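COG3291: FOG: PKD repeat (Clostridium thermocellum, PDB 1WMX) serves as the family 30 carbohydrate-binding module of the much larger protein CelJ, a probable cellulase, and so probably binds cellulose-like polysaccharides. Local coordinates at residues V20-S25 and I33-P38; L48-L53 and T169-D174; L68-W73 and S153-L158; I102-K107 and D142-N147. All coordinates share one frame; numbering follows the deposited sequence.

Interaction 1. Residues V20-S25 and I33-P38; sequences VGWSGS and IGDTLP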
loop_
_atom_site.group_PDB
_atom_site.type_symbol
_atom_site.label_atom_id
_atom_site.label_comp_id
_atom_site.label_asym_id
_atom_site.label_seq_id
_atom_site.Cartn_x
_atom_site.Cartn_y
_atom_site.Cartn_z
ATOM N N VAL B 20 7.590 10.208 15.233
ATOM C CA VAL B 20 7.936 8.797 15.115
ATOM C C VAL B 20 7.242 8.198 13.886
ATOM O O VAL B 20 6.047 8.389 13.684
ATOM C CB VAL B 20 7.518 8.021 16.397
ATOM C CG1 VAL B 20 7.541 6.510 16.148
ATOM C CG2 VAL B 20 8.472 8.367 17.542
ATOM N N GLY B 21 8.005 7.481 13.067
ATOM C CA GLY B 21 7.458 6.865 11.866
ATOM C C GLY B 21 8.585 6.425 10.950
ATOM O O GLY B 21 9.692 6.151 11.414
ATOM N N TRP B 22 8.318 6.355 9.648
ATOM C CA TRP B 22 9.340 5.952 8.692
ATOM C C TRP B 22 9.091 6.639 7.362
ATOM O O TRP B 22 7.986 6.597 6.843
ATOM C CB TRP B 22 9.320 4.431 8.476
ATOM C CG TRP B 22 10.522 3.894 7.722
ATOM C CD1 TRP B 22 11.682 3.390 8.261
ATOM C CD2 TRP B 22 10.692 3.847 6.297
ATOM N NE1 TRP B 22 12.559 3.037 7.254
ATOM C CE2 TRP B 22 11.973 3.305 6.041
ATOM C CE3 TRP B 22 9.880 4.213 5.205
ATOM C CZ2 TRP B 22 12.465 3.118 4.738
ATOM C CZ3 TRP B 22 10.372 4.027 3.902
ATOM C CH2 TRP B 22 11.650 3.485 3.686
ATOM N N SER B 23 10.129 7.272 6.833
ATOM C CA SER B 23 10.074 7.952 5.546
ATOM C C SER B 23 11.259 7.419 4.753
ATOM O O SER B 23 12.329 7.182 5.323
ATOM C CB SER B 23 10.217 9.467 5.723
ATOM O OG SER B 23 9.082 10.016 6.363
ATOM N N GLY B 24 11.079 7.220 3.449
ATOM C CA GLY B 24 12.171 6.709 2.639
ATOM C C GLY B 24 11.886 6.751 1.147
ATOM O O GLY B 24 10.824 7.219 0.713
ATOM N N SER B 25 12.844 6.266 0.364
ATOM C CA SER B 25 12.734 6.233 -1.094
ATOM C C SER B 25 13.723 5.219 -1.667
ATOM O O SER B 25 14.622 4.755 -0.968
ATOM C CB SER B 25 13.010 7.617 -1.677
ATOM O OG SER B 25 14.311 8.045 -1.339
ATOM N N ILE B 33 16.042 12.027 8.158
ATOM C CA ILE B 33 17.004 11.975 9.248
ATOM C C ILE B 33 16.413 10.998 10.262
ATOM O O ILE B 33 15.261 11.136 10.659
ATOM C CB ILE B 33 17.235 13.376 9.874
ATOM C CG1 ILE B 33 18.138 13.250 11.099
ATOM C CG2 ILE B 33 15.908 14.037 10.219
ATOM C CD1 ILE B 33 18.678 14.581 11.623
ATOM N N GLY B 34 17.191 9.987 10.652
ATOM C CA GLY B 34 16.692 8.995 11.591
ATOM C C GLY B 34 15.500 8.277 10.986
ATOM O O GLY B 34 14.606 7.803 11.692
ATOM N N ASP B 35 15.503 8.203 9.657
ATOM C CA ASP B 35 14.442 7.592 8.863
ATOM C C ASP B 35 13.071 8.228 9.032
ATOM O O ASP B 35 12.046 7.553 8.940
ATOM C CB ASP B 35 14.365 6.086 9.113
ATOM C CG ASP B 35 15.615 5.363 8.644
ATOM O OD1 ASP B 35 16.021 5.554 7.469
ATOM O OD2 ASP B 35 16.192 4.603 9.449
ATOM N N THR B 36 13.057 9.529 9.294
ATOM C CA THR B 36 11.801 10.249 9.416
ATOM C C THR B 36 11.985 11.671 8.873
ATOM O O THR B 36 13.092 12.069 8.517
ATOM C CB THR B 36 11.265 10.262 10.889
ATOM O OG1 THR B 36 9.946 10.823 10.901
ATOM C CG2 THR B 36 12.164 11.078 11.806
ATOM N N LEU B 37 10.900 12.432 8.796
ATOM C CA LEU B 37 10.974 13.783 8.278
ATOM C C LEU B 37 11.753 14.744 9.172
ATOM O O LEU B 37 11.625 14.729 10.395
ATOM C CB LEU B 37 9.558 14.317 8.035
ATOM C CG LEU B 37 9.007 14.270 6.599
ATOM C CD1 LEU B 37 9.512 13.055 5.842
ATOM C CD2 LEU B 37 7.490 14.280 6.665
ATOM N N PRO B 38 12.588 15.593 8.563
ATOM C CA PRO B 38 13.356 16.543 9.365
ATOM C C PRO B 38 12.465 17.705 9.824
ATOM O O PRO B 38 11.501 18.059 9.150
ATOM C CB PRO B 38 14.450 16.994 8.405
ATOM C CG PRO B 38 13.742 16.974 7.067
ATOM C CD PRO B 38 12.924 15.697 7.126
HETATM O O HOH W 1 12.244 6.422 11.753
HETATM O O HOH W 2 8.416 9.518 8.666
HETATM O O HOH W 3 14.741 6.120 5.114
#
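Trp22 and Asp35 bring an indole and a carboxylate arm together at one end of this contact, while Ser23 forms the backbone bond. The indole can be followed outward from its CB, which lies 4.2 Å from the carbonyl oxygen Asp35 O. CG, anti to the backbone N (chi1 -168°), stays 4.1 Å from Asp35 O. CD1 then meets Asp35 CB obliquely at 3.9 Å, and NE1 comes about as near to Asp35 CB and CG. Ring and carboxylate planes differ by only 22°. The indole also stacks on Tyr113 of the second subunit.

Asp35 O accepts a hydrogen bond from Ser23 N at 2.9 Å, with the donor 47° out of the carbonyl plane, and also takes a CA-H contact from Trp22 CA at 3.2 Å. Strand 21-25 is an outermost strand, within this chain, of a five-stranded antiparallel sheet in the β-sandwich, and Ser23 N spends its N-H on the loop. That loop folds as a type I' β turn from Ile33 to Thr36, with Gly34 and Asp35 both at positive phi and Thr36 N bonded to Ile33 O.

A bridging water lies 2.6 Å from Ser23 O and 2.7 Å from Asp35 OD1, donating to each, and hangs over one face of the indole toward its rim. Ser23 OG is hydrogen-bonded to Ser66 OG of the neighbouring strand. Leu37 brings its CD1 against Ser23 CB at 3.7 Å, and also packs on Leu51 of the other sheet.

Interaction 2. Residues L48-L53 and T169-D174; sequences LPTLRL and TVWFSD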
loop_
_atom_site.group_PDB
_atom_site.type_symbol
_atom_site.label_atom_id
_atom_site.label_comp_id
_atom_site.label_asym_id
_atom_site.label_seq_id
_atom_site.Cartn_x
_atom_site.Cartn_y
_atom_site.Cartn_z
ATOM N N LEU B 48 6.447 28.498 15.605
ATOM C CA LEU B 48 6.784 27.082 15.767
ATOM C C LEU B 48 7.487 26.507 14.552
ATOM O O LEU B 48 7.255 26.942 13.422
ATOM C CB LEU B 48 5.530 26.243 16.046
ATOM C CG LEU B 48 4.797 26.516 17.355
ATOM C CD1 LEU B 48 3.717 25.475 17.539
ATOM C CD2 LEU B 48 5.764 26.476 18.516
ATOM N N PRO B 49 8.369 25.519 14.776
ATOM C CA PRO B 49 9.086 24.904 13.661
ATOM C C PRO B 49 8.123 24.107 12.790
ATOM O O PRO B 49 7.032 23.737 13.226
ATOM C CB PRO B 49 10.127 24.028 14.358
ATOM C CG PRO B 49 9.459 23.669 15.642
ATOM C CD PRO B 49 8.838 24.984 16.063
ATOM N N THR B 50 8.527 23.845 11.555
ATOM C CA THR B 50 7.673 23.117 10.641
ATOM C C THR B 50 8.240 21.755 10.238
ATOM O O THR B 50 9.395 21.436 10.523
ATOM C CB THR B 50 7.414 23.963 9.402
ATOM O OG1 THR B 50 8.653 24.217 8.736
ATOM C CG2 THR B 50 6.786 25.302 9.800
ATOM N N LEU B 51 7.405 20.947 9.594
ATOM C CA LEU B 51 7.816 19.632 9.138
ATOM C C LEU B 51 8.136 19.747 7.645
ATOM O O LEU B 51 7.279 20.109 6.840
ATOM C CB LEU B 51 6.684 18.642 9.381
ATOM C CG LEU B 51 7.037 17.163 9.280
ATOM C CD1 LEU B 51 8.170 16.824 10.256
ATOM C CD2 LEU B 51 5.795 16.339 9.573
ATOM N N ARG B 52 9.376 19.442 7.278
ATOM C CA ARG B 52 9.830 19.545 5.886
ATOM C C ARG B 52 9.767 18.262 5.060
ATOM O O ARG B 52 10.415 17.266 5.393
ATOM C CB ARG B 52 11.270 20.083 5.851
ATOM C CG ARG B 52 11.852 20.308 4.434
ATOM C CD ARG B 52 13.391 20.345 4.484
ATOM N NE ARG B 52 13.827 21.154 5.610
ATOM C CZ ARG B 52 14.888 20.914 6.367
ATOM N NH1 ARG B 52 15.676 19.867 6.131
ATOM N NH2 ARG B 52 15.126 21.709 7.404
ATOM N N LEU B 53 8.992 18.306 3.977
ATOM C CA LEU B 53 8.869 17.182 3.050
ATOM C C LEU B 53 9.709 17.620 1.849
ATOM O O LEU B 53 9.250 18.384 0.989
ATOM C CB LEU B 53 7.415 16.970 2.643
ATOM C CG LEU B 53 7.147 15.868 1.612
ATOM C CD1 LEU B 53 7.582 14.525 2.173
ATOM C CD2 LEU B 53 5.658 15.838 1.254
ATOM N N THR B 169 9.631 20.785 -2.544
ATOM C CA THR B 169 9.724 21.032 -1.113
ATOM C C THR B 169 8.507 21.769 -0.592
ATOM O O THR B 169 8.056 22.740 -1.193
ATOM C CB THR B 169 10.956 21.877 -0.770
ATOM O OG1 THR B 169 12.127 21.244 -1.294
ATOM C CG2 THR B 169 11.096 22.031 0.743
ATOM N N VAL B 170 7.967 21.279 0.518
ATOM C CA VAL B 170 6.835 21.911 1.187
ATOM C C VAL B 170 7.131 21.823 2.674
ATOM O O VAL B 170 8.003 21.062 3.107
ATOM C CB VAL B 170 5.477 21.219 0.908
ATOM C CG1 VAL B 170 5.098 21.385 -0.547
ATOM C CG2 VAL B 170 5.542 19.754 1.300
ATOM N N TRP B 171 6.404 22.613 3.446
ATOM C CA TRP B 171 6.559 22.655 4.883
ATOM C C TRP B 171 5.170 22.521 5.483
ATOM O O TRP B 171 4.220 23.125 4.993
ATOM C CB TRP B 171 7.198 23.986 5.277
ATOM C CG TRP B 171 8.652 24.078 4.919
ATOM C CD1 TRP B 171 9.718 23.725 5.708
ATOM C CD2 TRP B 171 9.208 24.542 3.682
ATOM N NE1 TRP B 171 10.895 23.951 5.042
ATOM C CE2 TRP B 171 10.615 24.451 3.796
ATOM C CE3 TRP B 171 8.656 25.028 2.489
ATOM C CZ2 TRP B 171 11.482 24.828 2.761
ATOM C CZ3 TRP B 171 9.515 25.402 1.455
ATOM C CH2 TRP B 171 10.912 25.300 1.600
ATOM N N PHE B 172 5.045 21.709 6.526
ATOM C CA PHE B 172 3.758 21.509 7.176
ATOM C C PHE B 172 3.789 22.138 8.561
ATOM O O PHE B 172 4.848 22.325 9.156
ATOM C CB PHE B 172 3.422 20.011 7.335
ATOM C CG PHE B 172 3.194 19.268 6.034
ATOM C CD1 PHE B 172 4.266 18.775 5.293
ATOM C CD2 PHE B 172 1.898 19.027 5.574
ATOM C CE1 PHE B 172 4.054 18.041 4.111
ATOM C CE2 PHE B 172 1.672 18.300 4.397
ATOM C CZ PHE B 172 2.759 17.804 3.664
ATOM N N SER B 173 2.615 22.443 9.079
ATOM C CA SER B 173 2.502 23.020 10.404
ATOM C C SER B 173 1.177 22.592 11.012
ATOM O O SER B 173 0.206 22.364 10.295
ATOM C CB SER B 173 2.563 24.552 10.318
ATOM O OG SER B 173 2.378 25.136 11.597
ATOM N N ASP B 174 1.149 22.454 12.331
ATOM C CA ASP B 174 -0.075 22.105 13.036
ATOM C C ASP B 174 -0.898 21.011 12.358
ATOM O O ASP B 174 -2.070 21.219 12.041
ATOM C CB ASP B 174 -0.940 23.370 13.176
ATOM C CG ASP B 174 -1.968 23.266 14.284
ATOM O OD1 ASP B 174 -2.898 24.101 14.310
ATOM O OD2 ASP B 174 -1.849 22.369 15.141
#
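Leu53 and Val170 pack side by side on one face of an antiparallel strand pair, pointing the same way, with Val170 CG2 pressed on Leu53 CB at 3.6 Å. Beside them Phe172 presents a ring edge, its CE1 3.8 Å from Leu53 CB, so the leucine sits in the notch between valine methyl and aromatic rim. Leu51 completes this face, its CB against Phe172 CB. Phe172 also stacks on Phe160, a residue of the other sheet, which places this surface in the interior of the sandwich.

On the reverse face the bump is Trp171. Thr50 OG1 approaches its CD1 at 3.2 Å, while Arg52 runs alongside the indole with CG 3.8 Å from NE1, the guanidinium plane turned 70° from the ring. Thr50 and Arg52 thus meet neighbouring atoms of the pyrrole part of the indole, and Thr169 CG2 covers part of one face.

Paired N-H and C=O groups of Leu51 with Phe172, and of Leu53 with Val170, hold the register; Leu51 N to Phe172 O, for example, spans 2.9 Å with a 165° angle at hydrogen. The polar ends have partners outside the two segments: Trp171 NE1 bonds to Asp40, Thr50 OG1 to Val43 O and Arg52 NH1 to Glu31. With these groups satisfied on the reverse face, the interior face is left to hydrocarbon.

Interaction 3. Residues L68-W73 and S153-L158; sequences LTLRGW and SSVTCL. With SO4 (sulfate ion), chain C.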
loop_
_atom_site.group_PDB
_atom_site.type_symbol
_atom_site.label_atom_id
_atom_site.label_comp_id
_atom_site.label_asym_id
_atom_site.label_seq_id
_atom_site.Cartn_x
_atom_site.Cartn_y
_atom_site.Cartn_z
ATOM N N LEU B 68 3.706 8.893 9.109
ATOM C CA LEU B 68 3.706 9.607 10.382
ATOM C C LEU B 68 2.699 8.922 11.309
ATOM O O LEU B 68 1.490 9.017 11.110
ATOM C CB LEU B 68 3.326 11.071 10.161
ATOM C CG LEU B 68 4.198 11.861 9.175
ATOM C CD1 LEU B 68 3.595 13.233 8.954
ATOM C CD2 LEU B 68 5.629 11.968 9.701
ATOM N N THR B 69 3.201 8.232 12.325
ATOM C CA THR B 69 2.339 7.508 13.242
ATOM C C THR B 69 1.486 8.410 14.136
ATOM O O THR B 69 1.869 9.539 14.461
ATOM C CB THR B 69 3.159 6.570 14.153
ATOM O OG1 THR B 69 4.039 7.353 14.959
ATOM C CG2 THR B 69 3.999 5.596 13.328
ATOM N N LEU B 70 0.323 7.890 14.530
ATOM C CA LEU B 70 -0.599 8.606 15.401
ATOM C C LEU B 70 -0.370 8.141 16.830
ATOM O O LEU B 70 -0.574 8.892 17.771
ATOM C CB LEU B 70 -2.050 8.316 15.001
ATOM C CG LEU B 70 -2.640 9.035 13.785
ATOM C CD1 LEU B 70 -1.733 8.913 12.585
ATOM C CD2 LEU B 70 -4.009 8.440 13.489
ATOM N N ARG B 71 0.050 6.887 16.971
ATOM C CA ARG B 71 0.302 6.285 18.277
ATOM C C ARG B 71 1.542 5.393 18.294
ATOM O O ARG B 71 1.501 4.271 18.804
ATOM C CB ARG B 71 -0.917 5.471 18.720
ATOM C CG ARG B 71 -2.122 6.311 19.141
ATOM C CD ARG B 71 -1.864 6.995 20.473
ATOM N NE ARG B 71 -3.025 7.721 20.981
ATOM C CZ ARG B 71 -3.365 8.954 20.622
ATOM N NH1 ARG B 71 -2.634 9.625 19.745
ATOM N NH2 ARG B 71 -4.439 9.523 21.153
ATOM N N GLY B 72 2.635 5.897 17.724
ATOM C CA GLY B 72 3.884 5.156 17.695
ATOM C C GLY B 72 3.779 3.761 17.121
ATOM O O GLY B 72 4.426 2.840 17.631
ATOM N N TRP B 73 2.959 3.617 16.075
ATOM C CA TRP B 73 2.710 2.355 15.368
ATOM C C TRP B 73 1.516 1.515 15.866
ATOM O O TRP B 73 1.102 0.559 15.210
ATOM C CB TRP B 73 3.986 1.503 15.301
ATOM C CG TRP B 73 5.067 2.145 14.460
ATOM C CD1 TRP B 73 6.265 2.657 14.899
ATOM C CD2 TRP B 73 5.034 2.372 13.044
ATOM N NE1 TRP B 73 6.973 3.184 13.845
ATOM C CE2 TRP B 73 6.240 3.024 12.694
ATOM C CE3 TRP B 73 4.100 2.092 12.036
ATOM C CZ2 TRP B 73 6.537 3.401 11.377
ATOM C CZ3 TRP B 73 4.397 2.468 10.725
ATOM C CH2 TRP B 73 5.604 3.115 10.410
ATOM N N SER B 153 -11.218 2.237 12.472
ATOM C CA SER B 153 -11.066 2.016 13.903
ATOM C C SER B 153 -9.652 1.501 14.203
ATOM O O SER B 153 -9.273 1.367 15.366
ATOM C CB SER B 153 -12.088 0.987 14.403
ATOM O OG SER B 153 -11.747 -0.319 13.948
ATOM N N SER B 154 -8.879 1.205 13.157
ATOM C CA SER B 154 -7.517 0.677 13.329
ATOM C C SER B 154 -6.430 1.437 12.565
ATOM O O SER B 154 -5.538 0.822 11.984
ATOM C CB SER B 154 -7.465 -0.785 12.892
ATOM O OG SER B 154 -8.474 -1.550 13.518
ATOM N N VAL B 155 -6.497 2.762 12.590
ATOM C CA VAL B 155 -5.545 3.606 11.877
ATOM C C VAL B 155 -4.199 3.759 12.583
ATOM O O VAL B 155 -4.144 4.023 13.795
ATOM C CB VAL B 155 -6.137 5.017 11.650
ATOM C CG1 VAL B 155 -5.145 5.887 10.887
ATOM C CG2 VAL B 155 -7.466 4.907 10.909
ATOM N N THR B 156 -3.114 3.609 11.821
ATOM C CA THR B 156 -1.779 3.752 12.405
ATOM C C THR B 156 -1.034 4.995 11.963
ATOM O O THR B 156 -0.396 5.644 12.777
ATOM C CB THR B 156 -0.840 2.553 12.072
ATOM O OG1 THR B 156 -0.691 2.442 10.649
ATOM C CG2 THR B 156 -1.382 1.264 12.658
ATOM N N CYS B 157 -1.203 5.336 10.637
ATOM C CA CYS B 157 -0.390 6.455 10.184
ATOM C C CYS B 157 -1.073 7.275 9.128
ATOM O O CYS B 157 -2.055 6.879 8.516
ATOM C CB CYS B 157 0.928 6.002 9.499
ATOM S SG CYS B 157 1.870 4.683 10.397
ATOM N N LEU B 158 -0.581 8.339 9.072
ATOM C CA LEU B 158 -0.826 9.304 8.018
ATOM C C LEU B 158 0.240 9.044 6.999
ATOM O O LEU B 158 1.348 8.585 7.367
ATOM C CB LEU B 158 -0.779 10.701 8.638
ATOM C CG LEU B 158 -0.507 11.824 7.646
ATOM C CD1 LEU B 158 -1.656 12.058 6.663
ATOM C CD2 LEU B 158 -0.273 13.170 8.339
HETATM S S SO4 C . -2.659 13.298 20.705
HETATM O O1 SO4 C . -2.001 12.680 19.538
HETATM O O2 SO4 C . -3.156 14.637 20.334
HETATM O O3 SO4 C . -1.698 13.422 21.816
HETATM O O4 SO4 C . -3.790 12.449 21.127
HETATM O O HOH W 4 0.568 4.634 15.137
#
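Leu68 and Leu158 form an antiparallel hydrogen-bonded pair, nearly straight both ways (Leu68 N to Leu158 O 2.9 Å, 170°), and Leu70 N adds a bond to Thr156 O as the strand ends. Thr156 and Cys157 both face Arg105 on the next strand, a classic β bulge in the five-stranded sheet.

Leu68 and Leu158 share one face, where Leu68 CD1 meets Leu158 CD2 at 3.9 Å, side by side. Past the end of strand 64-69, Leu70 CD2 separately crosses obliquely to Val155 CG1 at 3.8 Å. On the face of Thr69 and Cys157, the ring of loop residue Trp73 comes back against the strands; it also packs on Val112 of the second subunit. Thr69 CG2 sits 3.4 Å above the indole plane, over its centre near CD2, and Cys157 SG approaches the ring at CZ3, also 3.4 Å, lying 44° off the ring normal, an oblique sulfur-aromatic contact.

A water donates to Thr156 O and accepts from Arg71 N, linking the turn to the strand. Arg71 itself reaches outward, NH1 holding Leu70 O and a sulfate probably left from crystallisation. Sulfur, methyl and indole thus pack without polar bonds between them, while backbone groups and water carry the polar part of the contact.

Interaction 4. Residues I102-K107 and D142-N147; sequences IGFRDK and DLMKIN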
loop_
_atom_site.group_PDB
_atom_site.type_symbol
_atom_site.label_atom_id
_atom_site.label_comp_id
_atom_site.label_asym_id
_atom_site.label_seq_id
_atom_site.Cartn_x
_atom_site.Cartn_y
_atom_site.Cartn_z
ATOM N N ILE B 102 -1.601 11.917 -0.434
ATOM C CA ILE B 102 -1.809 12.065 1.011
ATOM C C ILE B 102 -3.000 11.206 1.425
ATOM O O ILE B 102 -4.018 11.156 0.728
ATOM C CB ILE B 102 -2.078 13.540 1.357
ATOM C CG1 ILE B 102 -2.280 13.729 2.871
ATOM C CG2 ILE B 102 -3.321 14.076 0.642
ATOM C CD1 ILE B 102 -2.245 15.189 3.327
ATOM N N GLY B 103 -2.864 10.526 2.556
ATOM C CA GLY B 103 -3.949 9.657 3.052
ATOM C C GLY B 103 -3.605 9.028 4.403
ATOM O O GLY B 103 -2.772 9.541 5.150
ATOM N N PHE B 104 -4.274 7.912 4.686
ATOM C CA PHE B 104 -4.077 7.164 5.944
ATOM C C PHE B 104 -3.901 5.668 5.658
ATOM O O PHE B 104 -4.265 5.170 4.593
ATOM C CB PHE B 104 -5.286 7.345 6.864
ATOM C CG PHE B 104 -5.425 8.765 7.381
ATOM C CD1 PHE B 104 -4.768 9.153 8.552
ATOM C CD2 PHE B 104 -6.206 9.686 6.684
ATOM C CE1 PHE B 104 -4.890 10.467 9.022
ATOM C CE2 PHE B 104 -6.327 10.996 7.148
ATOM C CZ PHE B 104 -5.668 11.389 8.318
ATOM N N ARG B 105 -3.340 4.987 6.633
ATOM C CA ARG B 105 -3.077 3.541 6.565
ATOM C C ARG B 105 -3.552 2.937 7.866
ATOM O O ARG B 105 -3.421 3.548 8.930
ATOM C CB ARG B 105 -1.590 3.383 6.387
ATOM C CG ARG B 105 -0.986 2.006 6.200
ATOM C CD ARG B 105 0.483 2.304 6.225
ATOM N NE ARG B 105 1.439 1.387 5.664
ATOM C CZ ARG B 105 1.988 1.480 4.449
ATOM N NH1 ARG B 105 1.608 2.415 3.559
ATOM N NH2 ARG B 105 2.999 0.704 4.083
ATOM N N ASP B 106 -4.106 1.757 7.770
ATOM C CA ASP B 106 -4.601 1.049 8.947
ATOM C C ASP B 106 -3.794 -0.224 9.128
ATOM O O ASP B 106 -2.850 -0.486 8.380
ATOM C CB ASP B 106 -6.082 0.702 8.773
ATOM C CG ASP B 106 -6.321 -0.482 7.847
ATOM O OD1 ASP B 106 -7.512 -0.875 7.630
ATOM O OD2 ASP B 106 -5.334 -1.073 7.295
ATOM N N LYS B 107 -4.178 -0.985 10.122
ATOM C CA LYS B 107 -3.541 -2.265 10.425
ATOM C C LYS B 107 -4.581 -3.157 11.084
ATOM O O LYS B 107 -5.100 -2.839 12.153
ATOM C CB LYS B 107 -2.340 -2.070 11.357
ATOM C CG LYS B 107 -1.595 -3.376 11.650
ATOM C CD LYS B 107 -0.280 -3.158 12.392
ATOM C CE LYS B 107 -0.486 -2.557 13.777
ATOM N NZ LYS B 107 0.763 -2.449 14.552
ATOM N N ASP B 142 -14.216 11.759 3.070
ATOM C CA ASP B 142 -13.835 11.686 1.650
ATOM C C ASP B 142 -12.787 10.575 1.388
ATOM O O ASP B 142 -12.632 10.102 0.258
ATOM C CB ASP B 142 -13.196 13.015 1.190
ATOM C CG ASP B 142 -14.177 14.189 1.114
ATOM O OD1 ASP B 142 -13.791 15.323 0.624
ATOM O OD2 ASP B 142 -15.382 14.050 1.539
ATOM N N LEU B 143 -12.088 10.179 2.445
ATOM C CA LEU B 143 -10.997 9.172 2.357
ATOM C C LEU B 143 -11.388 7.814 2.884
ATOM O O LEU B 143 -11.229 6.790 2.181
ATOM C CB LEU B 143 -9.807 9.627 3.213
ATOM C CG LEU B 143 -8.962 10.700 2.548
ATOM C CD1 LEU B 143 -7.822 11.203 3.440
ATOM C CD2 LEU B 143 -8.305 10.211 1.261
ATOM N N MET B 144 -11.864 7.904 4.091
ATOM C CA MET B 144 -12.267 6.779 4.896
ATOM C C MET B 144 -13.712 6.346 4.727
ATOM O O MET B 144 -14.374 5.969 5.696
ATOM C CB MET B 144 -12.129 7.106 6.346
ATOM C CG MET B 144 -10.717 7.411 6.768
ATOM S SD MET B 144 -10.624 7.602 8.520
ATOM C CE MET B 144 -8.991 8.077 9.001
ATOM N N LYS B 145 -14.211 6.404 3.533
ATOM C CA LYS B 145 -15.569 5.907 3.260
ATOM C C LYS B 145 -15.330 4.652 2.358
ATOM O O LYS B 145 -15.529 4.703 1.146
ATOM C CB LYS B 145 -16.428 7.014 2.607
ATOM C CG LYS B 145 -17.213 7.868 3.651
ATOM C CD LYS B 145 -18.587 8.353 3.141
ATOM C CE LYS B 145 -19.470 8.977 4.238
ATOM N NZ LYS B 145 -20.071 7.978 5.138
ATOM N N ILE B 146 -14.892 3.601 3.092
ATOM C CA ILE B 146 -14.458 2.210 2.629
ATOM C C ILE B 146 -15.272 1.486 1.475
ATOM O O ILE B 146 -15.678 2.088 0.454
ATOM C CB ILE B 146 -14.521 1.219 3.817
ATOM C CG1 ILE B 146 -15.938 0.733 4.128
ATOM C CG2 ILE B 146 -14.008 1.802 5.143
ATOM C CD1 ILE B 146 -16.013 -0.775 4.376
ATOM N N ASN B 147 -15.429 0.179 1.748
ATOM C CA ASN B 147 -16.097 -0.860 0.894
ATOM C C ASN B 147 -15.012 -1.688 0.273
ATOM O O ASN B 147 -15.264 -2.752 -0.282
ATOM C CB ASN B 147 -16.978 -0.275 -0.246
ATOM C CG ASN B 147 -18.264 -1.117 -0.594
ATOM O OD1 ASN B 147 -18.625 -2.077 0.109
ATOM N ND2 ASN B 147 -18.992 -0.807 -1.657
#
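Phe104 meets Leu143 and Met144 on two different surfaces of its ring. Met144 CE lies over one face, 4.1 Å from the ring centroid and 20° off the normal, a CH-pi contact that is offset toward CG and CD2. Leu143 CD1 instead comes in near the ring plane, at the edge, 3.9 Å from CD2, the two side chains crossing at about a right angle. The methionine chain is extended beyond CG (chi2 -173°, chi3 -176°), which carries the methyl across to the ring.

In the β-sandwich, strand 101-106 belongs to the five-stranded sheet and Phe104 also reaches Leu87 of the opposing one; the weakly bonded helical turn around 140-143 and the chain just after it lie against this part of the sheet. Val119 touches both Phe104 and Leu143, and Met144 packs as well on Leu78, Phe150 and Pro152, so the apolar side is enclosed by several parts of the fold.

Fewer atoms meet at the backbone, where Gly103 CA is 4.2 Å from Leu143 CD1 and Ile102 O 4.4 Å from Leu143 CD2; no hydrogen bond crosses between the segments. The contrast comes beyond Met144, where Lys145, Ile146 and Asn147 are exposed, Lys145 NZ forming a salt bridge with Glu83.

Interactions 2, 3 and 4 are buried, whereas interaction 1 lies partly at the surface, and only there do waters join both segments through side chains. Interactions 1, 3 and 4 all reach the five-stranded sheet: strands 21-25 and 64-69 are neighbours, as are 155-161 and 101-106, so Val20 O meets Thr69 OG1 and Thr156 N meets Arg105 O. Interaction 2 pairs strands of the other sheet and touches interaction 3 across the sandwich through Leu51 and Leu68, and interaction 1 through Leu37 and Pro38. Backbone strand bonds combine with side-chain packing in 2 and 3, a single backbone bond plus water serves 1, and 4 rests on apolar contacts alone.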